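Local structure of ARF GTPase-activating protein GIT1 (Rattus norvegicus, 6IUH) at residues 39-53 and 76-90. The protein probably stimulates GTP hydrolysis by ARF-family GTPases and, through this C-terminal helical domain, probably docks the adhesion adaptor paxillin. Numbering follows the deposited sequence.
Sequences HDSFVPCSEKIHLAV and LNASAYRLQSECRKT
Thr90 packs against the 3-10 turn at His39 and the first residues of helix 42-57. Its CB lies 3.3 Å from the carbonyl O of His39; from there CG2 continues past that oxygen to Phe42 CB at 3.7 Å, while OG1 meets Val43 CG2 and a water, 2.6 Å from OG1, that also binds Val43 N. One turn earlier in the chain, Cys87 SG rests against Ser46 CB (3.6 Å) and stands obliquely to the Phe42 ring in a sulfur-aromatic contact. Helices 42-57 and 67-87 pair antiparallel in a four-helix bundle, consistent with the focal adhesion targeting-like fold of this family; the axes of 42-53 and 76-87 come within 9.1 Å, at 164°. In the bundle's interior the Ile49 and Leu83 side chains cross at about a right angle, and Ile49 also touches Leu30 of helix 13-35. On the outer flank Gln84, with CG anti to its own N (chi1 -162°) and an extended chain, donates a hydrogen bond from NE2 to the syn side of Glu47 OE2 (2.7 Å, N-H...O 156°), somewhat out of the carboxylate plane, while the same NE2 lies over one face of His50. A leucine here would probably leave the Glu47 carboxylate without its amide donor and His50 without the near-parallel amide. A water at the His50 ring edge links Ser46 O to Ala80 O; further along, Val53 CG1 meets Leu76 CG tip to tip.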
loop_
_atom_site.group_PDB
_atom_site.type_symbol
_atom_site.label_atom_id
_atom_site.label_comp_id
_atom_site.label_asym_id
_atom_site.label_seq_id
_atom_site.Cartn_x
_atom_site.Cartn_y
_atom_site.Cartn_z
ATOM N N HIS A 39 0.533 -2.182 -18.111
ATOM C CA HIS A 39 1.002 -0.863 -17.695
ATOM C C HIS A 39 -0.086 0.200 -17.826
ATOM O O HIS A 39 -0.035 1.236 -17.160
ATOM C CB HIS A 39 2.242 -0.470 -18.502
ATOM C CG HIS A 39 3.391 -1.419 -18.335
ATOM N ND1 HIS A 39 4.065 -1.567 -17.142
ATOM C CD2 HIS A 39 3.976 -2.275 -19.204
ATOM C CE1 HIS A 39 5.021 -2.467 -17.286
ATOM N NE2 HIS A 39 4.988 -2.913 -18.530
ATOM N N ASP A 40 -1.081 -0.068 -18.667
ATOM C CA ASP A 40 -2.214 0.836 -18.820
ATOM C C ASP A 40 -3.125 0.808 -17.595
ATOM O O ASP A 40 -3.954 1.697 -17.409
ATOM C CB ASP A 40 -3.021 0.482 -20.069
ATOM C CG ASP A 40 -3.596 -0.919 -20.011
ATOM O OD1 ASP A 40 -2.871 -1.840 -19.581
ATOM O OD2 ASP A 40 -4.771 -1.098 -20.390
ATOM N N SER A 41 -2.970 -0.216 -16.762
ATOM C CA SER A 41 -3.836 -0.383 -15.602
ATOM C C SER A 41 -3.250 0.240 -14.339
ATOM O O SER A 41 -3.867 0.185 -13.273
ATOM C CB SER A 41 -4.120 -1.869 -15.365
ATOM O OG SER A 41 -4.848 -2.428 -16.444
ATOM N N PHE A 42 -2.068 0.840 -14.451
ATOM C CA PHE A 42 -1.397 1.394 -13.275
ATOM C C PHE A 42 -2.171 2.552 -12.645
ATOM O O PHE A 42 -2.287 2.629 -11.421
ATOM C CB PHE A 42 0.023 1.849 -13.625
ATOM C CG PHE A 42 1.039 0.737 -13.607
ATOM C CD1 PHE A 42 0.641 -0.589 -13.630
ATOM C CD2 PHE A 42 2.394 1.023 -13.553
ATOM C CE1 PHE A 42 1.575 -1.612 -13.610
ATOM C CE2 PHE A 42 3.333 0.005 -13.534
ATOM C CZ PHE A 42 2.922 -1.314 -13.561
ATOM N N VAL A 43 -2.700 3.449 -13.473
ATOM C CA VAL A 43 -3.465 4.587 -12.961
ATOM C C VAL A 43 -4.776 4.165 -12.277
ATOM O O VAL A 43 -5.031 4.588 -11.148
ATOM C CB VAL A 43 -3.770 5.615 -14.078
ATOM C CG1 VAL A 43 -4.788 6.641 -13.602
ATOM C CG2 VAL A 43 -2.496 6.296 -14.529
ATOM N N PRO A 44 -5.611 3.333 -12.936
ATOM C CA PRO A 44 -6.829 2.947 -12.211
ATOM C C PRO A 44 -6.545 2.108 -10.965
ATOM O O PRO A 44 -7.283 2.219 -9.985
ATOM C CB PRO A 44 -7.618 2.137 -13.246
ATOM C CG PRO A 44 -6.608 1.673 -14.225
ATOM C CD PRO A 44 -5.591 2.767 -14.299
ATOM N N CYS A 45 -5.496 1.289 -10.996
ATOM C CA CYS A 45 -5.117 0.513 -9.818
ATOM C C CYS A 45 -4.714 1.431 -8.670
ATOM O O CYS A 45 -5.139 1.234 -7.534
ATOM C CB CYS A 45 -3.975 -0.455 -10.136
ATOM S SG CYS A 45 -4.490 -1.971 -10.979
ATOM N N SER A 46 -3.900 2.439 -8.973
ATOM C CA SER A 46 -3.438 3.376 -7.956
ATOM C C SER A 46 -4.592 4.186 -7.370
ATOM O O SER A 46 -4.560 4.564 -6.201
ATOM C CB SER A 46 -2.380 4.319 -8.533
ATOM O OG SER A 46 -2.929 5.157 -9.533
ATOM N N GLU A 47 -5.610 4.449 -8.183
ATOM C CA GLU A 47 -6.771 5.192 -7.716
ATOM C C GLU A 47 -7.614 4.355 -6.765
ATOM O O GLU A 47 -8.145 4.870 -5.780
ATOM C CB GLU A 47 -7.617 5.669 -8.898
ATOM C CG GLU A 47 -6.983 6.807 -9.674
ATOM C CD GLU A 47 -6.713 8.018 -8.802
ATOM O OE1 GLU A 47 -7.562 8.332 -7.942
ATOM O OE2 GLU A 47 -5.650 8.652 -8.973
ATOM N N LYS A 48 -7.732 3.064 -7.060
ATOM C CA LYS A 48 -8.462 2.152 -6.188
ATOM C C LYS A 48 -7.698 1.955 -4.883
ATOM O O LYS A 48 -8.293 1.831 -3.811
ATOM C CB LYS A 48 -8.698 0.813 -6.888
ATOM C CG LYS A 48 -9.589 0.920 -8.118
ATOM C CD LYS A 48 -9.626 -0.378 -8.910
ATOM C CE LYS A 48 -10.298 -1.492 -8.127
ATOM N NZ LYS A 48 -10.400 -2.745 -8.928
ATOM N N ILE A 49 -6.374 1.934 -4.980
ATOM C CA ILE A 49 -5.524 1.847 -3.796
ATOM C C ILE A 49 -5.631 3.121 -2.962
ATOM O O ILE A 49 -5.833 3.062 -1.748
ATOM C CB ILE A 49 -4.053 1.599 -4.176
ATOM C CG1 ILE A 49 -3.894 0.210 -4.792
ATOM C CG2 ILE A 49 -3.146 1.742 -2.961
ATOM C CD1 ILE A 49 -2.505 -0.074 -5.297
ATOM N N HIS A 50 -5.506 4.271 -3.619
ATOM C CA HIS A 50 -5.578 5.557 -2.932
ATOM C C HIS A 50 -6.905 5.713 -2.194
ATOM O O HIS A 50 -6.954 6.257 -1.091
ATOM C CB HIS A 50 -5.387 6.712 -3.918
ATOM C CG HIS A 50 -5.206 8.042 -3.257
ATOM N ND1 HIS A 50 -6.262 8.876 -2.959
ATOM C CD2 HIS A 50 -4.090 8.682 -2.832
ATOM C CE1 HIS A 50 -5.804 9.974 -2.382
ATOM N NE2 HIS A 50 -4.490 9.880 -2.292
ATOM N N LEU A 51 -7.979 5.231 -2.813
ATOM C CA LEU A 51 -9.300 5.257 -2.196
ATOM C C LEU A 51 -9.351 4.344 -0.978
ATOM O O LEU A 51 -9.885 4.714 0.069
ATOM C CB LEU A 51 -10.373 4.843 -3.204
ATOM C CG LEU A 51 -11.789 4.668 -2.650
ATOM C CD1 LEU A 51 -12.309 5.979 -2.078
ATOM C CD2 LEU A 51 -12.727 4.136 -3.724
ATOM N N ALA A 52 -8.791 3.147 -1.123
ATOM C CA ALA A 52 -8.767 2.180 -0.033
ATOM C C ALA A 52 -7.950 2.713 1.138
ATOM O O ALA A 52 -8.265 2.448 2.299
ATOM C CB ALA A 52 -8.204 0.850 -0.513
ATOM N N VAL A 53 -6.901 3.466 0.820
ATOM C CA VAL A 53 -6.036 4.053 1.836
ATOM C C VAL A 53 -6.769 5.159 2.591
ATOM O O VAL A 53 -6.667 5.259 3.816
ATOM C CB VAL A 53 -4.734 4.603 1.207
ATOM C CG1 VAL A 53 -4.051 5.593 2.136
ATOM C CG2 VAL A 53 -3.790 3.457 0.858
ATOM N N LEU A 76 1.686 5.552 5.413
ATOM C CA LEU A 76 0.564 5.129 4.584
ATOM C C LEU A 76 0.150 6.206 3.583
ATOM O O LEU A 76 0.060 5.951 2.382
ATOM C CB LEU A 76 -0.632 4.764 5.464
ATOM C CG LEU A 76 -1.840 4.163 4.750
ATOM C CD1 LEU A 76 -1.558 2.722 4.359
ATOM C CD2 LEU A 76 -3.095 4.260 5.612
ATOM N N ASN A 77 -0.101 7.409 4.086
ATOM C CA ASN A 77 -0.561 8.513 3.245
ATOM C C ASN A 77 0.493 8.981 2.247
ATOM O O ASN A 77 0.185 9.227 1.080
ATOM C CB ASN A 77 -1.005 9.689 4.118
ATOM C CG ASN A 77 -2.281 9.396 4.887
ATOM O OD1 ASN A 77 -3.177 8.718 4.386
ATOM N ND2 ASN A 77 -2.368 9.912 6.108
ATOM N N ALA A 78 1.735 9.102 2.704
ATOM C CA ALA A 78 2.818 9.571 1.842
ATOM C C ALA A 78 3.118 8.584 0.720
ATOM O O ALA A 78 3.445 8.988 -0.394
ATOM C CB ALA A 78 4.072 9.832 2.657
ATOM N N SER A 79 3.011 7.293 1.013
ATOM C CA SER A 79 3.323 6.264 0.026
ATOM C C SER A 79 2.224 6.150 -1.024
ATOM O O SER A 79 2.494 5.850 -2.191
ATOM C CB SER A 79 3.540 4.920 0.717
ATOM O OG SER A 79 4.569 5.021 1.684
ATOM N N ALA A 80 0.985 6.393 -0.608
ATOM C CA ALA A 80 -0.145 6.362 -1.531
ATOM C C ALA A 80 -0.054 7.525 -2.507
ATOM O O ALA A 80 -0.334 7.376 -3.697
ATOM C CB ALA A 80 -1.461 6.405 -0.772
ATOM N N TYR A 81 0.339 8.684 -1.985
ATOM C CA TYR A 81 0.520 9.886 -2.792
ATOM C C TYR A 81 1.685 9.712 -3.760
ATOM O O TYR A 81 1.587 10.068 -4.936
ATOM C CB TYR A 81 0.753 11.095 -1.888
ATOM C CG TYR A 81 0.900 12.409 -2.619
ATOM C CD1 TYR A 81 -0.212 13.175 -2.941
ATOM C CD2 TYR A 81 2.153 12.894 -2.968
ATOM C CE1 TYR A 81 -0.080 14.383 -3.604
ATOM C CE2 TYR A 81 2.295 14.097 -3.630
ATOM C CZ TYR A 81 1.177 14.837 -3.944
ATOM O OH TYR A 81 1.319 16.037 -4.601
ATOM N N ARG A 82 2.786 9.169 -3.249
ATOM C CA ARG A 82 3.957 8.873 -4.066
ATOM C C ARG A 82 3.612 7.907 -5.201
ATOM O O ARG A 82 4.073 8.076 -6.334
ATOM C CB ARG A 82 5.072 8.297 -3.191
ATOM C CG ARG A 82 6.382 8.039 -3.913
ATOM C CD ARG A 82 7.325 7.218 -3.044
ATOM N NE ARG A 82 8.395 6.608 -3.827
ATOM C CZ ARG A 82 9.134 5.584 -3.410
ATOM N NH1 ARG A 82 8.915 5.051 -2.216
ATOM N NH2 ARG A 82 10.087 5.090 -4.190
ATOM N N LEU A 83 2.804 6.895 -4.894
ATOM C CA LEU A 83 2.344 5.941 -5.899
ATOM C C LEU A 83 1.539 6.631 -6.992
ATOM O O LEU A 83 1.761 6.404 -8.182
ATOM C CB LEU A 83 1.498 4.842 -5.253
ATOM C CG LEU A 83 0.884 3.814 -6.206
ATOM C CD1 LEU A 83 1.975 3.015 -6.893
ATOM C CD2 LEU A 83 -0.071 2.889 -5.462
ATOM N N GLN A 84 0.595 7.465 -6.573
ATOM C CA GLN A 84 -0.245 8.211 -7.501
ATOM C C GLN A 84 0.612 9.055 -8.437
ATOM O O GLN A 84 0.324 9.165 -9.630
ATOM C CB GLN A 84 -1.227 9.092 -6.729
ATOM C CG GLN A 84 -2.412 9.584 -7.537
ATOM C CD GLN A 84 -3.393 10.369 -6.691
ATOM O OE1 GLN A 84 -3.000 11.243 -5.919
ATOM N NE2 GLN A 84 -4.675 10.052 -6.822
ATOM N N SER A 85 1.669 9.646 -7.886
ATOM C CA SER A 85 2.592 10.460 -8.670
ATOM C C SER A 85 3.304 9.629 -9.728
ATOM O O SER A 85 3.478 10.064 -10.864
ATOM C CB SER A 85 3.624 11.130 -7.761
ATOM O OG SER A 85 3.007 12.040 -6.867
ATOM N N GLU A 86 3.717 8.429 -9.342
ATOM C CA GLU A 86 4.469 7.559 -10.234
ATOM C C GLU A 86 3.615 7.012 -11.373
ATOM O O GLU A 86 4.070 6.928 -12.512
ATOM C CB GLU A 86 5.085 6.406 -9.439
ATOM C CG GLU A 86 6.240 6.831 -8.550
ATOM C CD GLU A 86 7.475 7.206 -9.350
ATOM O OE1 GLU A 86 7.615 6.717 -10.491
ATOM O OE2 GLU A 86 8.304 7.987 -8.838
ATOM N N CYS A 87 2.375 6.649 -11.069
ATOM C CA CYS A 87 1.515 6.011 -12.060
ATOM C C CYS A 87 1.043 6.955 -13.165
ATOM O O CYS A 87 0.619 6.499 -14.229
ATOM C CB CYS A 87 0.308 5.377 -11.373
ATOM S SG CYS A 87 0.723 3.920 -10.403
ATOM N N ARG A 88 1.130 8.261 -12.931
ATOM C CA ARG A 88 0.714 9.232 -13.942
ATOM C C ARG A 88 1.612 9.196 -15.179
ATOM O O ARG A 88 1.297 9.808 -16.198
ATOM C CB ARG A 88 0.692 10.647 -13.357
ATOM C CG ARG A 88 -0.430 10.883 -12.358
ATOM C CD ARG A 88 -0.453 12.316 -11.846
ATOM N NE ARG A 88 -0.849 13.269 -12.879
ATOM C CZ ARG A 88 -0.018 14.124 -13.464
ATOM N NH1 ARG A 88 1.260 14.152 -13.117
ATOM N NH2 ARG A 88 -0.467 14.956 -14.394
ATOM N N LYS A 89 2.726 8.474 -15.092
ATOM C CA LYS A 89 3.647 8.374 -16.218
ATOM C C LYS A 89 3.158 7.368 -17.258
ATOM O O LYS A 89 3.692 7.306 -18.366
ATOM C CB LYS A 89 5.047 7.990 -15.731
ATOM C CG LYS A 89 5.537 8.823 -14.551
ATOM C CD LYS A 89 6.950 8.435 -14.142
ATOM C CE LYS A 89 7.296 8.985 -12.769
ATOM N NZ LYS A 89 7.006 10.440 -12.650
ATOM N N THR A 90 2.143 6.582 -16.906
ATOM C CA THR A 90 1.596 5.592 -17.831
ATOM C C THR A 90 0.552 6.228 -18.739
ATOM O O THR A 90 0.083 5.608 -19.696
ATOM C CB THR A 90 0.961 4.390 -17.097
ATOM O OG1 THR A 90 -0.217 4.806 -16.397
ATOM C CG2 THR A 90 1.943 3.783 -16.114
HETATM O O HOH W 1 -2.431 3.510 -16.363
HETATM O O HOH W 2 -2.317 8.008 -10.736
HETATM O O HOH W 3 -2.307 5.485 -4.322
#